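Putative O-methyltransferase (Klebsiella pneumoniae subsp. pneumoniae, PDB 3TFW) probably transfers a methyl group from S-adenosylmethionine to an oxygen atom of an acceptor molecule. Local coordinates at residues Ala144-Asn149 with Gln188-Phe193; Asn170-Gly175 with Lys214-Phe219. One frame throughout, in Å; residues are numbered along the deposited sequence.

Contact 1 (Ala144-Asn149 with Gln188-Phe193)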
ATOM      1  N   ALA A 144     -16.069   4.854  -8.021  1.00 27.05           N
ATOM      2  CA  ALA A 144     -17.235   4.961  -8.907  1.00 27.87           C
ATOM      3  C   ALA A 144     -17.116   6.177  -9.831  1.00 28.37           C
ATOM      4  O   ALA A 144     -16.056   6.410 -10.441  1.00 29.15           O
ATOM      5  CB  ALA A 144     -18.539   5.016  -8.089  1.00 28.21           C
ATOM      6  N   ASP A 145     -18.206   6.937  -9.935  1.00 28.26           N
ATOM      7  CA  ASP A 145     -18.242   8.165 -10.721  1.00 28.09           C
ATOM      8  C   ASP A 145     -17.418   9.266 -10.051  1.00 27.37           C
ATOM      9  O   ASP A 145     -17.793   9.832  -9.012  1.00 26.93           O
ATOM     10  CB  ASP A 145     -19.690   8.621 -11.000  1.00 28.77           C
ATOM     11  CG  ASP A 145     -20.509   8.813  -9.730  1.00 30.31           C
ATOM     12  OD1 ASP A 145     -20.538   7.888  -8.891  1.00 30.98           O
ATOM     13  OD2 ASP A 145     -21.126   9.891  -9.571  1.00 31.73           O
ATOM     14  N   LYS A 146     -16.287   9.555 -10.678  1.00 25.98           N
ATOM     15  CA  LYS A 146     -15.317  10.490 -10.157  1.00 24.95           C
ATOM     16  C   LYS A 146     -15.853  11.896  -9.874  1.00 23.74           C
ATOM     17  O   LYS A 146     -15.442  12.483  -8.874  1.00 23.68           O
ATOM     18  CB  LYS A 146     -14.072  10.533 -11.061  1.00 25.32           C
ATOM     19  CG  LYS A 146     -13.433   9.157 -11.276  1.00 26.21           C
ATOM     20  CD  LYS A 146     -12.808   8.637  -9.983  1.00 28.88           C
ATOM     21  CE  LYS A 146     -12.799   7.124  -9.920  1.00 29.98           C
ATOM     22  NZ  LYS A 146     -12.469   6.713  -8.534  1.00 33.33           N
ATOM     23  N   PRO A 147     -16.775  12.435 -10.722  1.00 22.52           N
ATOM     24  CA  PRO A 147     -17.224  13.803 -10.433  1.00 21.98           C
ATOM     25  C   PRO A 147     -17.781  13.966  -9.017  1.00 20.77           C
ATOM     26  O   PRO A 147     -17.636  15.039  -8.429  1.00 21.28           O
ATOM     27  CB  PRO A 147     -18.333  14.034 -11.472  1.00 21.87           C
ATOM     28  CG  PRO A 147     -17.937  13.194 -12.609  1.00 22.44           C
ATOM     29  CD  PRO A 147     -17.377  11.940 -11.977  1.00 22.59           C
ATOM     30  N   ASN A 148     -18.402  12.912  -8.490  1.00 19.85           N
ATOM     31  CA  ASN A 148     -18.982  12.938  -7.135  1.00 18.86           C
ATOM     32  C   ASN A 148     -18.092  12.396  -6.020  1.00 18.32           C
ATOM     33  O   ASN A 148     -18.540  12.220  -4.891  1.00 16.75           O
ATOM     34  CB  ASN A 148     -20.339  12.236  -7.107  1.00 19.28           C
ATOM     35  CG  ASN A 148     -21.443  13.104  -7.661  1.00 19.36           C
ATOM     36  OD1 ASN A 148     -21.356  14.331  -7.629  1.00 21.96           O
ATOM     37  ND2 ASN A 148     -22.481  12.474  -8.183  1.00 21.78           N
ATOM     38  N   ASN A 149     -16.827  12.147  -6.342  1.00 18.10           N
ATOM     39  CA  ASN A 149     -15.840  11.785  -5.321  1.00 18.51           C
ATOM     40  C   ASN A 149     -15.883  12.588  -4.017  1.00 17.92           C
ATOM     41  O   ASN A 149     -15.872  11.984  -2.943  1.00 18.39           O
ATOM     42  CB  ASN A 149     -14.417  11.751  -5.901  1.00 18.35           C
ATOM     43  CG  ASN A 149     -13.987  10.336  -6.251  1.00 20.54           C
ATOM     44  OD1 ASN A 149     -14.780   9.546  -6.786  1.00 20.34           O
ATOM     45  ND2 ASN A 149     -12.740   9.992  -5.917  1.00 20.43           N
ATOM     46  N   GLN A 188     -12.008  17.313 -12.212  1.00 22.08           N
ATOM     47  CA  GLN A 188     -12.476  18.274 -11.218  1.00 22.39           C
ATOM     48  C   GLN A 188     -12.844  17.568  -9.900  1.00 21.82           C
ATOM     49  O   GLN A 188     -12.443  18.012  -8.820  1.00 21.79           O
ATOM     50  CB  GLN A 188     -13.675  19.061 -11.750  1.00 22.82           C
ATOM     51  CG  GLN A 188     -13.355  20.027 -12.897  1.00 25.31           C
ATOM     52  CD  GLN A 188     -14.603  20.481 -13.641  1.00 29.20           C
ATOM     53  OE1 GLN A 188     -15.721  20.410 -13.114  1.00 30.89           O
ATOM     54  NE2 GLN A 188     -14.421  20.944 -14.877  1.00 29.79           N
ATOM     55  N   GLY A 189     -13.596  16.474 -10.005  1.00 21.13           N
ATOM     56  CA  GLY A 189     -14.028  15.697  -8.834  1.00 20.55           C
ATOM     57  C   GLY A 189     -12.871  15.111  -8.039  1.00 20.44           C
ATOM     58  O   GLY A 189     -12.859  15.168  -6.800  1.00 20.65           O
ATOM     59  N   VAL A 190     -11.907  14.533  -8.749  1.00 20.04           N
ATOM     60  CA  VAL A 190     -10.712  13.958  -8.124  1.00 19.80           C
ATOM     61  C   VAL A 190      -9.869  15.031  -7.412  1.00 20.04           C
ATOM     62  O   VAL A 190      -9.354  14.799  -6.300  1.00 19.42           O
ATOM     63  CB  VAL A 190      -9.875  13.137  -9.145  1.00 19.88           C
ATOM     64  CG1 VAL A 190      -8.499  12.802  -8.596  1.00 20.59           C
ATOM     65  CG2 VAL A 190     -10.595  11.832  -9.503  1.00 20.30           C
ATOM     66  N   ARG A 191      -9.737  16.207  -8.032  1.00 19.91           N
ATOM     67  CA  ARG A 191      -8.961  17.304  -7.425  1.00 20.62           C
ATOM     68  C   ARG A 191      -9.633  17.850  -6.176  1.00 20.92           C
ATOM     69  O   ARG A 191      -8.963  18.089  -5.165  1.00 20.77           O
ATOM     70  CB  ARG A 191      -8.686  18.434  -8.436  1.00 20.64           C
ATOM     71  CG  ARG A 191      -7.762  18.027  -9.564  1.00 21.50           C
ATOM     72  CD  ARG A 191      -7.559  19.171 -10.581  1.00 22.31           C
ATOM     73  NE  ARG A 191      -7.173  20.420  -9.927  1.00 24.10           N
ATOM     74  CZ  ARG A 191      -5.923  20.773  -9.631  1.00 24.37           C
ATOM     75  NH1 ARG A 191      -4.901  19.983  -9.929  1.00 25.17           N
ATOM     76  NH2 ARG A 191      -5.701  21.929  -9.025  1.00 26.87           N
ATOM     77  N   GLN A 192     -10.958  18.002  -6.236  1.00 20.94           N
ATOM     78  CA  GLN A 192     -11.764  18.403  -5.081  1.00 21.74           C
ATOM     79  C   GLN A 192     -11.612  17.396  -3.934  1.00 21.07           C
ATOM     80  O   GLN A 192     -11.470  17.786  -2.778  1.00 21.12           O
ATOM     81  CB  GLN A 192     -13.242  18.449  -5.453  1.00 22.02           C
ATOM     82  CG  GLN A 192     -13.797  19.758  -5.963  1.00 25.91           C
ATOM     83  CD  GLN A 192     -15.307  19.709  -5.977  1.00 29.06           C
ATOM     84  OE1 GLN A 192     -15.912  19.143  -6.891  1.00 31.76           O
ATOM     85  NE2 GLN A 192     -15.926  20.252  -4.933  1.00 30.44           N
ATOM     86  N   PHE A 193     -11.692  16.113  -4.283  1.00 20.55           N
ATOM     87  CA  PHE A 193     -11.504  14.964  -3.380  1.00 20.40           C
ATOM     88  C   PHE A 193     -10.149  14.987  -2.656  1.00 20.79           C
ATOM     89  O   PHE A 193     -10.089  14.920  -1.424  1.00 20.19           O
ATOM     90  CB  PHE A 193     -11.656  13.697  -4.229  1.00 20.01           C
ATOM     91  CG  PHE A 193     -11.427  12.407  -3.499  1.00 19.54           C
ATOM     92  CD1 PHE A 193     -12.403  11.878  -2.662  1.00 18.47           C
ATOM     93  CD2 PHE A 193     -10.259  11.680  -3.714  1.00 18.71           C
ATOM     94  CE1 PHE A 193     -12.202  10.651  -2.011  1.00 18.39           C
ATOM     95  CE2 PHE A 193     -10.052  10.450  -3.077  1.00 19.00           C
ATOM     96  CZ  PHE A 193     -11.034   9.940  -2.221  1.00 18.81           C
TER
HETATM   97  O   HOH W   1     -18.398  17.823  -6.778  1.00 42.87           O
HETATM   98  O   HOH W   2     -16.929  17.665  -8.925  1.00 47.58           O
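Asn149 lays its side-chain amide over one face of the Phe193 ring, with ND2 3.6 Å above the ring plane and over its centre. The pair belongs to the Rossmann-like fold of class I methyltransferases: Asn149 opens helix 149-158, which follows the loop after strand 139-142, and Phe193 lies on the neighbouring helix 185-199. The two groups are not stacked flat, since amide and ring planes stand 66° apart and the amide nitrogen is the part that leans on the aromatic face. Phe193 has CG anti to its backbone N (chi1 177°), which carries the ring off the helix toward Asn149; its CD1 also comes within 3.5 Å of the backbone O of Asn149. The Phe193 side chain also packs on Ile142 and Leu153, so a large aromatic residue suits this junction of strand and two helices.

One turn earlier, Gly189 brings helix 185-199 right against the 3-10 turn 146-148, its CA 4.0 Å from that of Pro147. A beta carbon would collide with Lys146 O and Pro147 CA; hydrogen alone fits, and the CA makes a C-H...O contact to Lys146 O. That carbonyl also accepts the backbone N-H of Asn149. Beside the glycine, Lys146 and Val190 run side by side, CD touching CG2 at 3.9 Å. The lysine chain, bent at chi2 (-68°), offers its methylenes to the valine and takes its ammonium onward to a hydrogen bond with Asp169 O. No direct hydrogen bond joins the two segments. Water lies between them instead: one molecule, with more acceptors in reach than protons, sits 2.8 Å from Pro147 O and 2.7 Å from Gln192 OE1.

Contact 2 (Asn170-Gly175 with Lys214-Phe219)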
ATOM      1  N   ASN A 170      -7.880   5.145  -8.685  1.00 19.54           N
ATOM      2  CA  ASN A 170      -7.937   5.793  -9.994  1.00 20.15           C
ATOM      3  C   ASN A 170      -7.945   7.319  -9.938  1.00 20.05           C
ATOM      4  O   ASN A 170      -8.802   7.973 -10.545  1.00 20.52           O
ATOM      5  CB  ASN A 170      -9.132   5.245 -10.797  1.00 20.57           C
ATOM      6  CG  ASN A 170      -9.128   3.730 -10.873  1.00 22.36           C
ATOM      7  OD1 ASN A 170     -10.025   3.068 -10.353  1.00 24.34           O
ATOM      8  ND2 ASN A 170      -8.093   3.167 -11.494  1.00 24.12           N
ATOM      9  N   VAL A 171      -6.977   7.882  -9.223  1.00 19.35           N
ATOM     10  CA  VAL A 171      -6.926   9.323  -8.993  1.00 20.01           C
ATOM     11  C   VAL A 171      -5.982  10.106  -9.918  1.00 20.37           C
ATOM     12  O   VAL A 171      -6.010  11.331  -9.919  1.00 20.89           O
ATOM     13  CB  VAL A 171      -6.599   9.666  -7.503  1.00 19.54           C
ATOM     14  CG1 VAL A 171      -7.754   9.250  -6.601  1.00 19.78           C
ATOM     15  CG2 VAL A 171      -5.280   9.016  -7.049  1.00 19.18           C
ATOM     16  N   VAL A 172      -5.165   9.406 -10.696  1.00 20.73           N
ATOM     17  CA  VAL A 172      -4.120  10.059 -11.497  1.00 20.99           C
ATOM     18  C   VAL A 172      -4.644  10.634 -12.825  1.00 21.75           C
ATOM     19  O   VAL A 172      -4.168  11.674 -13.284  1.00 22.25           O
ATOM     20  CB  VAL A 172      -2.918   9.110 -11.679  1.00 21.17           C
ATOM     21  CG1 VAL A 172      -1.958   9.587 -12.780  1.00 21.69           C
ATOM     22  CG2 VAL A 172      -2.191   8.956 -10.347  1.00 19.85           C
ATOM     23  N   ARG A 173      -5.630   9.962 -13.423  1.00 22.31           N
ATOM     24  CA  ARG A 173      -6.303  10.434 -14.655  1.00 23.19           C
ATOM     25  C   ARG A 173      -5.314  10.689 -15.800  1.00 23.88           C
ATOM     26  O   ARG A 173      -5.407  11.712 -16.486  1.00 24.08           O
ATOM     27  CB  ARG A 173      -7.134  11.707 -14.396  1.00 22.88           C
ATOM     28  CG  ARG A 173      -7.915  11.752 -13.063  1.00 23.69           C
ATOM     29  CD  ARG A 173      -8.786  10.522 -12.853  1.00 23.57           C
ATOM     30  NE  ARG A 173      -9.700  10.281 -13.971  1.00 24.08           N
ATOM     31  CZ  ARG A 173     -10.492   9.214 -14.086  1.00 24.37           C
ATOM     32  NH1 ARG A 173     -10.504   8.270 -13.151  1.00 23.60           N
ATOM     33  NH2 ARG A 173     -11.281   9.094 -15.144  1.00 23.79           N
ATOM     34  N   ASP A 174      -4.376   9.763 -15.981  1.00 24.80           N
ATOM     35  CA  ASP A 174      -3.312   9.876 -16.998  1.00 26.71           C
ATOM     36  C   ASP A 174      -2.509  11.191 -16.903  1.00 26.73           C
ATOM     37  O   ASP A 174      -2.060  11.758 -17.913  1.00 26.95           O
ATOM     38  CB  ASP A 174      -3.892   9.654 -18.409  1.00 27.30           C
ATOM     39  CG  ASP A 174      -2.823   9.331 -19.436  1.00 30.22           C
ATOM     40  OD1 ASP A 174      -2.026   8.396 -19.198  1.00 32.21           O
ATOM     41  OD2 ASP A 174      -2.784  10.019 -20.480  1.00 34.19           O
ATOM     42  N   GLY A 175      -2.331  11.678 -15.676  1.00 26.54           N
ATOM     43  CA  GLY A 175      -1.583  12.905 -15.443  1.00 26.72           C
ATOM     44  C   GLY A 175      -2.418  14.161 -15.331  1.00 26.88           C
ATOM     45  O   GLY A 175      -1.933  15.170 -14.831  1.00 27.16           O
ATOM     46  N   LYS A 214      -2.199  -2.583 -15.939  1.00 24.44           N
ATOM     47  CA  LYS A 214      -3.308  -1.650 -16.086  1.00 24.18           C
ATOM     48  C   LYS A 214      -2.842  -0.240 -16.402  1.00 23.79           C
ATOM     49  O   LYS A 214      -3.640   0.694 -16.408  1.00 23.87           O
ATOM     50  CB  LYS A 214      -4.203  -1.660 -14.837  1.00 24.99           C
ATOM     51  CG  LYS A 214      -4.772  -3.039 -14.486  1.00 26.81           C
ATOM     52  CD  LYS A 214      -5.710  -3.572 -15.581  1.00 29.96           C
ATOM     53  CE  LYS A 214      -6.980  -2.712 -15.721  1.00 32.00           C
ATOM     54  NZ  LYS A 214      -7.759  -2.965 -16.986  1.00 32.41           N
ATOM     55  N   GLY A 215      -1.552  -0.093 -16.686  1.00 22.81           N
ATOM     56  CA  GLY A 215      -1.006   1.185 -17.093  1.00 21.99           C
ATOM     57  C   GLY A 215      -0.665   2.077 -15.915  1.00 21.35           C
ATOM     58  O   GLY A 215      -0.556   1.604 -14.790  1.00 21.83           O
ATOM     59  N   TRP A 216      -0.506   3.366 -16.185  1.00 20.93           N
ATOM     60  CA  TRP A 216      -0.139   4.345 -15.165  1.00 20.69           C
ATOM     61  C   TRP A 216      -1.363   4.905 -14.439  1.00 20.50           C
ATOM     62  O   TRP A 216      -2.247   5.502 -15.058  1.00 20.42           O
ATOM     63  CB  TRP A 216       0.668   5.462 -15.799  1.00 21.18           C
ATOM     64  CG  TRP A 216       1.006   6.616 -14.903  1.00 19.81           C
ATOM     65  CD1 TRP A 216       1.422   6.566 -13.592  1.00 18.55           C
ATOM     66  CD2 TRP A 216       1.000   7.996 -15.270  1.00 20.47           C
ATOM     67  NE1 TRP A 216       1.649   7.841 -13.127  1.00 18.44           N
ATOM     68  CE2 TRP A 216       1.405   8.733 -14.138  1.00 19.19           C
ATOM     69  CE3 TRP A 216       0.690   8.684 -16.454  1.00 20.43           C
ATOM     70  CZ2 TRP A 216       1.503  10.129 -14.149  1.00 19.61           C
ATOM     71  CZ3 TRP A 216       0.776  10.068 -16.463  1.00 21.70           C
ATOM     72  CH2 TRP A 216       1.192  10.776 -15.315  1.00 22.33           C
ATOM     73  N   ASP A 217      -1.402   4.714 -13.123  1.00 19.84           N
ATOM     74  CA  ASP A 217      -2.497   5.254 -12.323  1.00 19.31           C
ATOM     75  C   ASP A 217      -2.037   5.457 -10.885  1.00 18.55           C
ATOM     76  O   ASP A 217      -0.830   5.589 -10.603  1.00 18.13           O
ATOM     77  CB  ASP A 217      -3.730   4.331 -12.396  1.00 19.60           C
ATOM     78  CG  ASP A 217      -5.064   5.096 -12.287  1.00 20.38           C
ATOM     79  OD1 ASP A 217      -5.105   6.211 -11.731  1.00 20.88           O
ATOM     80  OD2 ASP A 217      -6.097   4.561 -12.752  1.00 24.21           O
ATOM     81  N   GLY A 218      -2.991   5.530  -9.967  1.00 17.46           N
ATOM     82  CA  GLY A 218      -2.629   5.744  -8.574  1.00 16.80           C
ATOM     83  C   GLY A 218      -3.834   5.724  -7.662  1.00 16.36           C
ATOM     84  O   GLY A 218      -4.978   5.748  -8.129  1.00 15.70           O
ATOM     85  N   PHE A 219      -3.561   5.703  -6.359  1.00 15.53           N
ATOM     86  CA  PHE A 219      -4.614   5.613  -5.359  1.00 15.52           C
ATOM     87  C   PHE A 219      -4.268   6.416  -4.101  1.00 15.56           C
ATOM     88  O   PHE A 219      -3.099   6.654  -3.806  1.00 15.24           O
ATOM     89  CB  PHE A 219      -4.907   4.145  -5.015  1.00 15.81           C
ATOM     90  CG  PHE A 219      -3.796   3.443  -4.257  1.00 17.88           C
ATOM     91  CD1 PHE A 219      -3.812   3.382  -2.862  1.00 18.80           C
ATOM     92  CD2 PHE A 219      -2.754   2.813  -4.937  1.00 19.78           C
ATOM     93  CE1 PHE A 219      -2.789   2.730  -2.158  1.00 20.73           C
ATOM     94  CE2 PHE A 219      -1.728   2.155  -4.238  1.00 20.73           C
ATOM     95  CZ  PHE A 219      -1.742   2.111  -2.861  1.00 20.27           C
TER
HETATM   96  O   HOH W   3      -7.095   7.626 -13.301  1.00 24.61           O
HETATM   97  O   HOH W   4      -2.855   6.314 -17.658  1.00 36.30           O
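Val172 sets its CG1 methyl over one face of the Trp216 indole, a CH-pi contact 4.0 Å from the centroid of the six-membered ring and 22° off its normal. Its other methyl, CG2, rests on Gly218 N at 3.5 Å. A beta carbon on Gly218 would clash with that methyl, so glycine suits this point of the strand. Farther along the indole, Gly175 CA approaches CH2 obliquely; the positive phi of Gly175 (95°) is one that a residue with a side chain would adopt only under strain.

Polar contacts fix the loop beside this apolar patch. Val171 N donates to Gly218 O at 3.1 Å in a nearly straight bond, although the donor stands well above the carbonyl plane. Asp217 OD1 takes a long, weak bond from Val172 N and a second weak one from Gly218 N, while a water bridges it to Arg173 N. The carboxylate thus receives two backbone N-H groups directly and a third through water, which suits an acidic residue at this turn. Another water joins Asp174 OD1 to Trp216 O.

Behind this shell, Arg173 NH1 reaches back to Asn170 O (3.1 Å), the acceptor lying in the guanidinium plane, and so braces the loop. Gln209 of the adjoining strand holds Trp216 NE1, and Trp12 of the second subunit meets the indole edge-to-face, placing the tryptophan at the dimer interface. Here the loop leaving parallel strand 165-169 docks on the start of antiparallel strand 217-224, in the seven-stranded 3-2-1-4-5-7-6 sheet characteristic of class I methyltransferases.

How the contacts relate
From the N terminus the chain reaches 144-149 after strand 139-142, then passes through helix 149-158 and strand 165-169 into 170-175. Helix 185-199 next brings in 188-193, closing the loop of contact 1; the hairpin of strands 203-211 and 217-224 then delivers 214-219 and closes contact 2. The four segments alternate, so the two loops cross. Contact 1 sets a loop and the first residue of helix 149-158 against helix 185-199, whereas contact 2 ties a loop to an antiparallel strand. They meet where Val190 CG1, 3.2 Å from Val171 O, ties helix 185-199 to loop 170-175, and Lys146 CG, 3.6 Å from Arg173 NH1, ties the loops together.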